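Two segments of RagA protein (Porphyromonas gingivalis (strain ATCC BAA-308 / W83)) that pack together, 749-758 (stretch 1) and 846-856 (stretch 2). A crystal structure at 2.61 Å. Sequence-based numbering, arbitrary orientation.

Stretch 1, residues 749-758: KDWNVYASAN
Stretch 2 (846-856) GGFSLGASWKG

Stretch 1 and stretch 2 pair through antiparallel β-strands of one chain: the axes of 752-758 and 846-853 run at 178° and approach to 4.5 Å. Backbone angles are extended throughout the paired region, for example -135/130 at Ser756, -128/127 at Ser849 and -119/142 at Ala852. The register places Val753 opposite Ala852 (CA-CA 4.3 Å), Ser756 opposite Ser849 (4.9 Å) and Asn758 opposite Gly847 (5.0 Å).

The firmest rung is Ser756/Ser849, closed by two short bonds, Ser756 N to Ser849 O and Ser849 N to Ser756 O, both 2.7 Å with angles of 155° and 167°. On one side of it, Gly847 N donates to Asn758 O (3.1 Å); on the other, Tyr754 N donates to Gly851 O (2.8 Å, 159°). The return pair, Tyr754 O and Gly851 N, is 3.0 Å apart, but its angle is too poor for a bond. Ser853 N reaches Asn752 O at 3.0 Å. Close CA-H...O contacts fill the intervals, such as Val753 CA to Gly851 O and Ala755 CA to Ser849 O, each 3.2 Å.

Beyond the strands the backbone departs from this pattern: Asp750 (-167/-49) and Trp854 (-84/-132) bring two acceptors together, Asp750 O and Trp854 O, at 2.9 Å without a bond.

Tyr754 (chi1 38°, p; chi2 -81°) lays its ring over Gly851. The Gly851 CA lies 3.8 Å from the centroid of the Tyr754 ring, 26° off the normal, in a CH-pi contact. Glycine suits this buried site because an ideal CB would come within 2.1 Å of Tyr754 CE2. At Gly846, likewise, an ideal CB would sit 2.7 Å from Asn758 O.

Ser853 (chi1 46°, p) shares a face with Asn752 (chi1 -178°, t; chi2 0°), and Ser853 OG makes a weak hydrogen bond to Asn752 O at 3.4 Å. Ser853 OG also lies at the edge of the Tyr754 ring, 4.0 Å from Tyr754 CE1.

Val753 (chi1 -169°, t) and Ala852 occupy the other face, with Val753 CG2 4.4 Å from Ala852 CB. The small methyl of Ala852 also meets the edge of the Trp751 ring, where Trp751 CZ3 to Ala852 CB is 3.6 Å.

Trp751 (chi1 -94°, chi2 97°) and Trp854 (chi1 -145°, chi2 33°) start with CA-CB bonds directed away, yet their indoles meet. The edge of Trp854 addresses the face of Trp751, with five-membered ring centroids 4.6 Å apart, planes at 65° and Trp751 CE2 3.5 Å from Trp854 CD1. Trp751 NE1 and Trp854 NE1 lie 3.2 Å apart, but both are donors, so no hydrogen bond joins them; the contact is the edge-to-face packing. Altogether, 831 Å² is buried between the stretches.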

# COMPACT_ATOMS: atom_id res chain seq x y z
N LYS A 749 -23.52 -8.82 60.26
CA LYS A 749 -22.94 -7.46 60.30
C LYS A 749 -21.46 -7.50 60.68
O LYS A 749 -20.96 -6.76 61.53
CB LYS A 749 -23.74 -6.56 61.23
CG LYS A 749 -24.63 -5.57 60.48
CD LYS A 749 -26.07 -6.05 60.39
CE LYS A 749 -27.00 -4.91 59.96
NZ LYS A 749 -28.44 -5.31 59.96
N ASP A 750 -20.76 -8.42 60.01
CA ASP A 750 -19.32 -8.66 60.12
C ASP A 750 -18.92 -9.56 58.95
O ASP A 750 -17.97 -9.26 58.22
CB ASP A 750 -18.99 -9.32 61.47
CG ASP A 750 -17.69 -8.81 62.08
OD1 ASP A 750 -17.55 -7.58 62.29
OD2 ASP A 750 -16.80 -9.64 62.38
N TRP A 751 -19.67 -10.64 58.75
CA TRP A 751 -19.43 -11.67 57.74
C TRP A 751 -20.43 -11.55 56.59
O TRP A 751 -21.51 -10.98 56.74
CB TRP A 751 -19.54 -13.06 58.36
CG TRP A 751 -18.25 -13.63 58.82
CD1 TRP A 751 -17.76 -13.60 60.08
CD2 TRP A 751 -17.28 -14.33 58.02
NE1 TRP A 751 -16.54 -14.23 60.13
CE2 TRP A 751 -16.22 -14.68 58.88
CE3 TRP A 751 -17.20 -14.67 56.67
CZ2 TRP A 751 -15.10 -15.37 58.43
CZ3 TRP A 751 -16.08 -15.36 56.23
CH2 TRP A 751 -15.05 -15.70 57.10
N ASN A 752 -20.07 -12.15 55.45
CA ASN A 752 -21.00 -12.24 54.32
C ASN A 752 -20.47 -13.29 53.33
O ASN A 752 -19.58 -12.99 52.54
CB ASN A 752 -21.18 -10.89 53.63
CG ASN A 752 -22.17 -10.96 52.48
OD1 ASN A 752 -22.73 -12.02 52.18
ND2 ASN A 752 -22.40 -9.82 51.81
N VAL A 753 -21.07 -14.48 53.37
CA VAL A 753 -20.75 -15.56 52.45
C VAL A 753 -21.86 -15.63 51.42
O VAL A 753 -23.04 -15.67 51.79
CB VAL A 753 -20.61 -16.89 53.20
CG1 VAL A 753 -20.03 -17.94 52.30
CG2 VAL A 753 -19.74 -16.70 54.43
N TYR A 754 -21.49 -15.66 50.13
CA TYR A 754 -22.45 -15.68 49.03
C TYR A 754 -21.99 -16.68 47.99
O TYR A 754 -20.80 -16.95 47.84
CB TYR A 754 -22.62 -14.30 48.37
CG TYR A 754 -21.32 -13.54 48.27
CD1 TYR A 754 -20.81 -12.84 49.36
CD2 TYR A 754 -20.59 -13.55 47.09
CE1 TYR A 754 -19.61 -12.16 49.28
CE2 TYR A 754 -19.38 -12.86 46.99
CZ TYR A 754 -18.90 -12.17 48.10
OH TYR A 754 -17.70 -11.48 48.03
N ALA A 755 -22.96 -17.24 47.26
CA ALA A 755 -22.72 -18.29 46.29
C ALA A 755 -23.61 -18.11 45.07
O ALA A 755 -24.76 -17.68 45.17
CB ALA A 755 -22.97 -19.68 46.89
N SER A 756 -23.05 -18.45 43.92
CA SER A 756 -23.76 -18.38 42.66
C SER A 756 -23.46 -19.67 41.92
O SER A 756 -22.29 -20.07 41.83
CB SER A 756 -23.33 -17.15 41.86
OG SER A 756 -23.39 -17.40 40.47
N ALA A 757 -24.50 -20.33 41.45
CA ALA A 757 -24.36 -21.58 40.71
C ALA A 757 -24.92 -21.38 39.31
O ALA A 757 -25.63 -20.41 39.03
CB ALA A 757 -25.08 -22.73 41.43
N ASN A 758 -24.63 -22.32 38.43
CA ASN A 758 -24.85 -22.08 37.02
C ASN A 758 -24.74 -23.39 36.23
O ASN A 758 -23.77 -24.13 36.42
CB ASN A 758 -23.83 -21.05 36.54
CG ASN A 758 -23.96 -20.72 35.11
OD1 ASN A 758 -24.71 -19.82 34.75
ND2 ASN A 758 -23.23 -21.43 34.27
N GLY A 846 -21.27 -25.22 32.75
CA GLY A 846 -21.63 -24.62 34.02
C GLY A 846 -20.52 -23.80 34.63
O GLY A 846 -19.42 -23.65 34.08
N GLY A 847 -20.84 -23.23 35.79
CA GLY A 847 -19.88 -22.53 36.61
C GLY A 847 -20.47 -22.33 37.99
O GLY A 847 -21.67 -22.51 38.20
N PHE A 848 -19.60 -21.97 38.93
CA PHE A 848 -20.07 -21.56 40.24
C PHE A 848 -19.10 -20.56 40.83
O PHE A 848 -17.90 -20.60 40.56
CB PHE A 848 -20.29 -22.75 41.19
CG PHE A 848 -19.11 -23.66 41.31
CD1 PHE A 848 -18.91 -24.68 40.39
CD2 PHE A 848 -18.22 -23.53 42.37
CE1 PHE A 848 -17.82 -25.55 40.51
CE2 PHE A 848 -17.13 -24.40 42.51
CZ PHE A 848 -16.93 -25.41 41.57
N SER A 849 -19.65 -19.65 41.63
CA SER A 849 -18.89 -18.57 42.25
C SER A 849 -19.16 -18.57 43.75
O SER A 849 -20.33 -18.60 44.18
CB SER A 849 -19.27 -17.21 41.62
OG SER A 849 -18.98 -17.17 40.23
N LEU A 850 -18.09 -18.61 44.54
CA LEU A 850 -18.15 -18.43 45.99
C LEU A 850 -17.72 -17.02 46.33
O LEU A 850 -17.33 -16.22 45.47
CB LEU A 850 -17.24 -19.42 46.71
CG LEU A 850 -17.58 -20.90 46.57
CD1 LEU A 850 -16.47 -21.57 45.80
CD2 LEU A 850 -17.75 -21.52 47.95
N GLY A 851 -17.77 -16.70 47.61
CA GLY A 851 -17.31 -15.40 48.03
C GLY A 851 -17.59 -15.09 49.48
O GLY A 851 -18.74 -15.15 49.93
N ALA A 852 -16.55 -14.78 50.23
CA ALA A 852 -16.68 -14.29 51.59
C ALA A 852 -16.09 -12.90 51.68
O ALA A 852 -15.07 -12.60 51.05
CB ALA A 852 -16.00 -15.22 52.61
N SER A 853 -16.74 -12.04 52.46
CA SER A 853 -16.20 -10.74 52.80
C SER A 853 -16.22 -10.62 54.31
O SER A 853 -17.25 -10.86 54.95
CB SER A 853 -17.01 -9.61 52.16
OG SER A 853 -18.39 -9.84 52.35
N TRP A 854 -15.06 -10.28 54.88
CA TRP A 854 -14.96 -9.99 56.30
C TRP A 854 -15.35 -8.55 56.57
O TRP A 854 -16.38 -8.08 56.07
CB TRP A 854 -13.56 -10.25 56.82
CG TRP A 854 -13.64 -10.76 58.18
CD1 TRP A 854 -14.63 -11.53 58.69
CD2 TRP A 854 -12.74 -10.50 59.25
NE1 TRP A 854 -14.40 -11.79 60.01
CE2 TRP A 854 -13.23 -11.17 60.38
CE3 TRP A 854 -11.55 -9.78 59.36
CZ2 TRP A 854 -12.58 -11.14 61.61
CZ3 TRP A 854 -10.90 -9.75 60.58
CH2 TRP A 854 -11.42 -10.43 61.68
N LYS A 855 -14.54 -7.83 57.34
CA LYS A 855 -14.69 -6.38 57.43
C LYS A 855 -13.61 -5.77 56.53
O LYS A 855 -12.54 -5.36 56.98
CB LYS A 855 -14.62 -5.90 58.87
CG LYS A 855 -15.45 -4.63 59.13
CD LYS A 855 -15.95 -4.52 60.59
CE LYS A 855 -16.54 -3.13 60.88
NZ LYS A 855 -15.88 -2.45 62.05
N GLY A 856 -13.91 -5.72 55.24
CA GLY A 856 -12.99 -5.20 54.26
C GLY A 856 -12.14 -6.25 53.59
O GLY A 856 -11.54 -5.97 52.55